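Local coordinates for beta-glucuronidase (uncultured Clostridium sp., PDB 6U7J), which probably hydrolyses beta-D-glucuronides as a glycoside hydrolase family 2 enzyme of a gut bacterium, freeing the conjugated aglycone, and in the gut probably reactivates estrogens, at residues V410-T415 against K434-L439; V359-P364 against Q401-H406. All coordinates share one frame; numbering follows the deposited sequence.

Contact 1 (V410-T415 against K434-L439)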
loop_
_atom_site.group_PDB
_atom_site.type_symbol
_atom_site.label_atom_id
_atom_site.label_comp_id
_atom_site.label_asym_id
_atom_site.label_seq_id
_atom_site.Cartn_x
_atom_site.Cartn_y
_atom_site.Cartn_z
ATOM N N VAL B 410 -21.941 -29.174 -14.870
ATOM C CA VAL B 410 -21.762 -30.613 -14.724
ATOM C C VAL B 410 -22.173 -31.116 -13.357
ATOM O O VAL B 410 -22.143 -32.340 -13.127
ATOM C CB VAL B 410 -20.323 -31.048 -15.049
ATOM C CG1 VAL B 410 -19.922 -30.508 -16.426
ATOM C CG2 VAL B 410 -19.347 -30.601 -13.942
ATOM N N MET B 411 -22.597 -30.239 -12.454
ATOM C CA MET B 411 -22.936 -30.695 -11.117
ATOM C C MET B 411 -23.731 -29.604 -10.409
ATOM O O MET B 411 -23.516 -28.416 -10.658
ATOM C CB MET B 411 -21.665 -31.056 -10.327
ATOM C CG MET B 411 -21.921 -31.653 -8.941
ATOM S SD MET B 411 -20.543 -32.656 -8.307
ATOM C CE MET B 411 -19.207 -31.464 -8.336
ATOM N N TRP B 412 -24.668 -30.023 -9.548
ATOM C CA TRP B 412 -25.446 -29.105 -8.725
ATOM C C TRP B 412 -24.904 -29.160 -7.308
ATOM O O TRP B 412 -24.757 -30.247 -6.747
ATOM C CB TRP B 412 -26.942 -29.454 -8.685
ATOM C CG TRP B 412 -27.625 -29.603 -10.017
ATOM C CD1 TRP B 412 -28.084 -30.753 -10.560
ATOM C CD2 TRP B 412 -27.949 -28.561 -10.951
ATOM N NE1 TRP B 412 -28.647 -30.510 -11.786
ATOM C CE2 TRP B 412 -28.579 -29.173 -12.054
ATOM C CE3 TRP B 412 -27.750 -27.173 -10.972
ATOM C CZ2 TRP B 412 -29.016 -28.454 -13.168
ATOM C CZ3 TRP B 412 -28.180 -26.457 -12.078
ATOM C CH2 TRP B 412 -28.811 -27.098 -13.160
ATOM N N SER B 413 -24.628 -27.999 -6.726
ATOM C CA SER B 413 -24.350 -27.918 -5.305
ATOM C C SER B 413 -25.576 -27.332 -4.628
ATOM O O SER B 413 -26.039 -26.256 -5.012
ATOM C CB SER B 413 -23.114 -27.067 -5.006
ATOM O OG SER B 413 -23.077 -26.753 -3.630
ATOM N N ILE B 414 -26.094 -28.035 -3.621
ATOM C CA ILE B 414 -27.391 -27.695 -3.050
ATOM C C ILE B 414 -27.276 -26.890 -1.774
ATOM O O ILE B 414 -28.312 -26.434 -1.253
ATOM C CB ILE B 414 -28.227 -28.963 -2.778
ATOM C CG1 ILE B 414 -27.515 -29.834 -1.753
ATOM C CG2 ILE B 414 -28.468 -29.721 -4.085
ATOM C CD1 ILE B 414 -28.409 -30.869 -1.110
ATOM N N THR B 415 -26.063 -26.711 -1.245
ATOM C CA THR B 415 -25.843 -26.015 0.011
ATOM C C THR B 415 -24.349 -25.769 0.193
ATOM O O THR B 415 -23.505 -26.533 -0.293
ATOM C CB THR B 415 -26.406 -26.810 1.202
ATOM O OG1 THR B 415 -26.337 -26.022 2.389
ATOM C CG2 THR B 415 -25.635 -28.102 1.420
ATOM N N LYS B 434 -33.249 -35.806 -2.781
ATOM C CA LYS B 434 -34.212 -36.577 -3.561
ATOM C C LYS B 434 -34.966 -35.694 -4.543
ATOM O O LYS B 434 -35.224 -36.103 -5.681
ATOM C CB LYS B 434 -35.178 -37.296 -2.627
ATOM C CG LYS B 434 -34.629 -38.631 -2.142
ATOM C CD LYS B 434 -35.333 -39.148 -0.899
ATOM C CE LYS B 434 -36.739 -38.616 -0.789
ATOM N NZ LYS B 434 -37.589 -39.122 -1.904
ATOM N N TYR B 435 -35.288 -34.460 -4.144
ATOM C CA TYR B 435 -36.049 -33.587 -5.039
ATOM C C TYR B 435 -35.233 -33.176 -6.263
ATOM O O TYR B 435 -35.765 -33.138 -7.378
ATOM C CB TYR B 435 -36.544 -32.349 -4.293
ATOM C CG TYR B 435 -37.389 -31.465 -5.170
ATOM C CD1 TYR B 435 -36.892 -30.262 -5.671
ATOM C CD2 TYR B 435 -38.683 -31.850 -5.535
ATOM C CE1 TYR B 435 -37.671 -29.453 -6.492
ATOM C CE2 TYR B 435 -39.468 -31.048 -6.357
ATOM C CZ TYR B 435 -38.956 -29.850 -6.828
ATOM O OH TYR B 435 -39.724 -29.061 -7.646
ATOM N N ILE B 436 -33.945 -32.849 -6.084
ATOM C CA ILE B 436 -33.159 -32.397 -7.234
ATOM C C ILE B 436 -32.840 -33.575 -8.138
ATOM O O ILE B 436 -32.735 -33.420 -9.362
ATOM C CB ILE B 436 -31.882 -31.643 -6.780
ATOM C CG1 ILE B 436 -31.028 -31.207 -7.972
ATOM C CG2 ILE B 436 -31.032 -32.482 -5.851
ATOM C CD1 ILE B 436 -31.730 -30.265 -8.961
ATOM N N ARG B 437 -32.711 -34.772 -7.565
ATOM C CA ARG B 437 -32.510 -35.962 -8.393
ATOM C C ARG B 437 -33.725 -36.253 -9.265
ATOM O O ARG B 437 -33.566 -36.735 -10.391
ATOM C CB ARG B 437 -32.177 -37.165 -7.517
ATOM C CG ARG B 437 -30.745 -37.149 -7.015
ATOM C CD ARG B 437 -30.361 -38.464 -6.369
ATOM N NE ARG B 437 -29.209 -38.274 -5.501
ATOM C CZ ARG B 437 -27.955 -38.247 -5.932
ATOM N NH1 ARG B 437 -27.687 -38.417 -7.230
ATOM N NH2 ARG B 437 -26.973 -38.058 -5.063
ATOM N N LYS B 438 -34.940 -35.936 -8.785
ATOM C CA LYS B 438 -36.113 -36.177 -9.625
ATOM C C LYS B 438 -36.207 -35.156 -10.756
ATOM O O LYS B 438 -36.722 -35.474 -11.831
ATOM C CB LYS B 438 -37.406 -36.192 -8.793
ATOM C CG LYS B 438 -38.622 -36.592 -9.634
ATOM C CD LYS B 438 -39.547 -37.614 -8.957
ATOM C CE LYS B 438 -40.173 -37.049 -7.691
ATOM N NZ LYS B 438 -41.592 -36.608 -7.910
ATOM N N LEU B 439 -35.698 -33.941 -10.549
ATOM C CA LEU B 439 -35.699 -32.938 -11.612
ATOM C C LEU B 439 -34.671 -33.259 -12.685
ATOM O O LEU B 439 -34.902 -33.005 -13.874
ATOM C CB LEU B 439 -35.400 -31.558 -11.030
ATOM C CG LEU B 439 -36.463 -30.852 -10.206
ATOM C CD1 LEU B 439 -35.829 -29.647 -9.538
ATOM C CD2 LEU B 439 -37.623 -30.431 -11.095
#
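Ile436, on helix 424-439, meets both Trp412 and Ile414 of strand 409-416, one branch to each. Its longer branch serves the indole. Ile436 CD1 stands over one face of Trp412, displaced toward the rim, 4.2 Å from the centroid of the five-membered ring and 16° off its normal. That near-vertical approach meets the definition of a CH-pi contact. Ile436 CG1 follows at the pyrrole end of the indole, 3.9 Å from Trp412 CD1.

Torsions explain the division of labour. With CG1 of Ile436 anti to the backbone N (chi1 178°) and CD1 then folded round by chi2, the ethyl arm is carried toward the indole. CG2 is thereby left between the backbone N and the carbonyl carbon, and from there Ile436 CG2 reaches Ile414 CG2 at 4.2 Å, methyl against methyl. Both pairs of side chains cross obliquely instead of running alongside each other. Trp412 and Ile414 lie two positions apart on the strand, so both send their side chains to the helix-facing side, and Ile436 is shared between them.

The strand and helix are the first two elements of a beta-alpha-beta unit of the TIM barrel domain, completed by strand 445-449, whose Ile445 also touches both Trp412 and Ile436. Trp412 NE1 is hydrogen-bonded to Asp440 just beyond the helix segment, which should limit how the indole can turn.

All three touching residues are buried, and the two segments exchange no hydrogen bond. This part of the interface therefore probably rests on dispersion and exclusion of water, with the indole N-H satisfied by Asp440.

Contact 2 (V359-P364 against Q401-H406)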
loop_
_atom_site.group_PDB
_atom_site.type_symbol
_atom_site.label_atom_id
_atom_site.label_comp_id
_atom_site.label_asym_id
_atom_site.label_seq_id
_atom_site.Cartn_x
_atom_site.Cartn_y
_atom_site.Cartn_z
ATOM N N VAL B 359 -18.556 -25.922 -14.779
ATOM C CA VAL B 359 -19.150 -25.114 -13.723
ATOM C C VAL B 359 -19.883 -26.024 -12.745
ATOM O O VAL B 359 -20.564 -26.971 -13.149
ATOM C CB VAL B 359 -20.088 -24.041 -14.321
ATOM C CG1 VAL B 359 -20.841 -23.289 -13.254
ATOM C CG2 VAL B 359 -19.296 -23.072 -15.172
ATOM N N ILE B 360 -19.697 -25.765 -11.455
ATOM C CA ILE B 360 -20.550 -26.306 -10.406
ATOM C C ILE B 360 -21.552 -25.209 -10.068
ATOM O O ILE B 360 -21.166 -24.129 -9.608
ATOM C CB ILE B 360 -19.740 -26.732 -9.169
ATOM C CG1 ILE B 360 -18.715 -27.812 -9.508
ATOM C CG2 ILE B 360 -20.661 -27.255 -8.064
ATOM C CD1 ILE B 360 -17.742 -28.088 -8.349
ATOM N N ASP B 361 -22.830 -25.476 -10.312
ATOM C CA ASP B 361 -23.920 -24.512 -10.162
ATOM C C ASP B 361 -24.590 -24.667 -8.796
ATOM O O ASP B 361 -25.062 -25.761 -8.451
ATOM C CB ASP B 361 -24.935 -24.745 -11.280
ATOM C CG ASP B 361 -25.617 -23.482 -11.757
ATOM O OD1 ASP B 361 -25.555 -22.422 -11.082
ATOM O OD2 ASP B 361 -26.258 -23.574 -12.818
ATOM N N GLU B 362 -24.670 -23.569 -8.031
ATOM C CA GLU B 362 -25.011 -23.638 -6.612
ATOM C C GLU B 362 -26.186 -22.725 -6.258
ATOM O O GLU B 362 -26.263 -21.591 -6.740
ATOM C CB GLU B 362 -23.792 -23.272 -5.750
ATOM C CG GLU B 362 -23.954 -23.557 -4.256
ATOM C CD GLU B 362 -22.655 -23.351 -3.470
ATOM O OE1 GLU B 362 -21.873 -24.331 -3.341
ATOM O OE2 GLU B 362 -22.411 -22.207 -2.997
ATOM N N VAL B 363 -27.086 -23.213 -5.395
ATOM C CA VAL B 363 -28.219 -22.412 -4.911
ATOM C C VAL B 363 -27.830 -21.667 -3.634
ATOM O O VAL B 363 -26.906 -22.090 -2.929
ATOM C CB VAL B 363 -29.474 -23.279 -4.676
ATOM C CG1 VAL B 363 -30.028 -23.794 -6.008
ATOM C CG2 VAL B 363 -29.201 -24.412 -3.689
ATOM N N PRO B 364 -28.512 -20.574 -3.273
ATOM C CA PRO B 364 -28.053 -19.783 -2.122
ATOM C C PRO B 364 -28.465 -20.350 -0.770
ATOM O O PRO B 364 -28.854 -19.599 0.131
ATOM C CB PRO B 364 -28.687 -18.406 -2.359
ATOM C CG PRO B 364 -29.528 -18.532 -3.643
ATOM C CD PRO B 364 -29.716 -19.995 -3.889
ATOM N N GLN B 401 -34.702 -25.057 -14.072
ATOM C CA GLN B 401 -35.389 -24.591 -15.272
ATOM C C GLN B 401 -34.532 -23.600 -16.046
ATOM O O GLN B 401 -34.528 -23.602 -17.284
ATOM C CB GLN B 401 -36.737 -23.961 -14.909
ATOM C CG GLN B 401 -37.866 -24.978 -14.734
ATOM C CD GLN B 401 -38.250 -25.637 -16.042
ATOM O OE1 GLN B 401 -38.140 -26.854 -16.185
ATOM N NE2 GLN B 401 -38.684 -24.835 -17.014
ATOM N N ARG B 402 -33.797 -22.738 -15.338
ATOM C CA ARG B 402 -32.978 -21.750 -16.032
ATOM C C ARG B 402 -31.751 -22.382 -16.689
ATOM O O ARG B 402 -31.405 -22.035 -17.824
ATOM C CB ARG B 402 -32.558 -20.639 -15.065
ATOM C CG ARG B 402 -32.057 -19.369 -15.763
ATOM C CD ARG B 402 -31.331 -18.464 -14.796
ATOM N NE ARG B 402 -30.007 -18.992 -14.456
ATOM C CZ ARG B 402 -29.070 -18.312 -13.803
ATOM N NH1 ARG B 402 -29.296 -17.051 -13.402
ATOM N NH2 ARG B 402 -27.902 -18.896 -13.544
ATOM N N ASP B 403 -31.067 -23.302 -16.002
ATOM C CA ASP B 403 -29.744 -23.731 -16.454
ATOM C C ASP B 403 -29.681 -25.167 -16.991
ATOM O O ASP B 403 -28.586 -25.630 -17.352
ATOM C CB ASP B 403 -28.729 -23.552 -15.310
ATOM C CG ASP B 403 -28.485 -22.071 -14.946
ATOM O OD1 ASP B 403 -29.116 -21.160 -15.546
ATOM O OD2 ASP B 403 -27.667 -21.820 -14.040
ATOM N N LYS B 404 -30.816 -25.870 -17.098
ATOM C CA LYS B 404 -30.796 -27.298 -17.431
ATOM C C LYS B 404 -30.116 -27.570 -18.763
ATOM O O LYS B 404 -29.501 -28.626 -18.941
ATOM C CB LYS B 404 -32.221 -27.857 -17.463
ATOM C CG LYS B 404 -33.166 -27.083 -18.378
ATOM C CD LYS B 404 -34.610 -27.485 -18.182
ATOM C CE LYS B 404 -35.489 -26.784 -19.207
ATOM N NZ LYS B 404 -36.931 -27.091 -19.029
ATOM N N ASN B 405 -30.214 -26.646 -19.707
ATOM C CA ASN B 405 -29.686 -26.863 -21.046
ATOM C C ASN B 405 -28.245 -26.402 -21.208
ATOM O O ASN B 405 -27.697 -26.494 -22.312
ATOM C CB ASN B 405 -30.585 -26.163 -22.060
ATOM C CG ASN B 405 -31.971 -26.782 -22.110
ATOM O OD1 ASN B 405 -32.108 -28.002 -22.004
ATOM N ND2 ASN B 405 -33.001 -25.953 -22.254
ATOM N N HIS B 406 -27.617 -25.920 -20.141
ATOM C CA HIS B 406 -26.223 -25.501 -20.206
ATOM C C HIS B 406 -25.282 -26.709 -20.122
ATOM O O HIS B 406 -25.195 -27.361 -19.076
ATOM C CB HIS B 406 -25.914 -24.515 -19.080
ATOM C CG HIS B 406 -26.424 -23.121 -19.326
ATOM N ND1 HIS B 406 -26.151 -22.418 -20.481
ATOM C CD2 HIS B 406 -27.162 -22.290 -18.547
ATOM C CE1 HIS B 406 -26.711 -21.221 -20.412
ATOM N NE2 HIS B 406 -27.329 -21.118 -19.247
#
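Asp361 on strand 358-362 and Asp403 of helix 386-403 bring two carboxylates together, with 2.6 Å between Asp361 OD2 and Asp403 OD2. Asp403 CG lies anti to the carbonyl carbon, beside the backbone N (chi1 -67°), which sets its carboxylate against that of Asp361. Their planes differ by only 17°, although the side chains themselves cross at about a right angle. At this separation one of the two acids probably holds a proton.

The ionic interaction lies within 401-406. Arg402 takes Asp403 side-on, with NE 2.6 Å from Asp403 OD1 and NH2 3.0 Å from Asp403 OD2, the latter bond fairly straight and directed at the syn lone pair. Arg402 NE comes in on the syn side of OD1, tilted 29° out of the carboxylate plane. Both acceptors lie near the guanidinium plane, and the two bonds together should restrain the carboxylate's rotation. Asp403 OD2 thus meets Arg402 NH2 and also lies against Asp361 OD2; the arginine's charge would be expected to ease the crowding of acids.

Backbone bonding shapes what follows: a type I beta turn from Asp403 to His406 is closed by His406 N to Asp403 O at 3.0 Å.

Strand 358-362, helix 386-403 and strand 409-416 form a beta-alpha-beta unit of the TIM barrel, in which this pair joins strand to helix. Around it, helix 346-355 contributes Met349 beside Asp361 and His406, Leu399 of helix 386-403 touches Asp361, and strand 409-416 packs Val409 and Trp412 against the same aspartate.

Contact 1 and contact 2 have centres 9 Å apart in the TIM barrel domain. Along the chain they come in series: 359-364 and 401-406 close before 410-415 and 434-439 open, helix 386-403 being followed by strand 409-416. The two strands are parallel neighbours in the barrel sheet and bond directly, through Ser413 N to Asp361 O (2.9 Å) and Ser413 OG to Glu362 OE1 (2.7 Å). Trp412 CZ3 also lies 3.5 Å from Asp361 OD2, bringing the apolar and the acidic interface together. Consecutive strands are thus backed by successive helices, in a barrel whose active site, as in other members of this family, probably lies at the C-terminal strand ends.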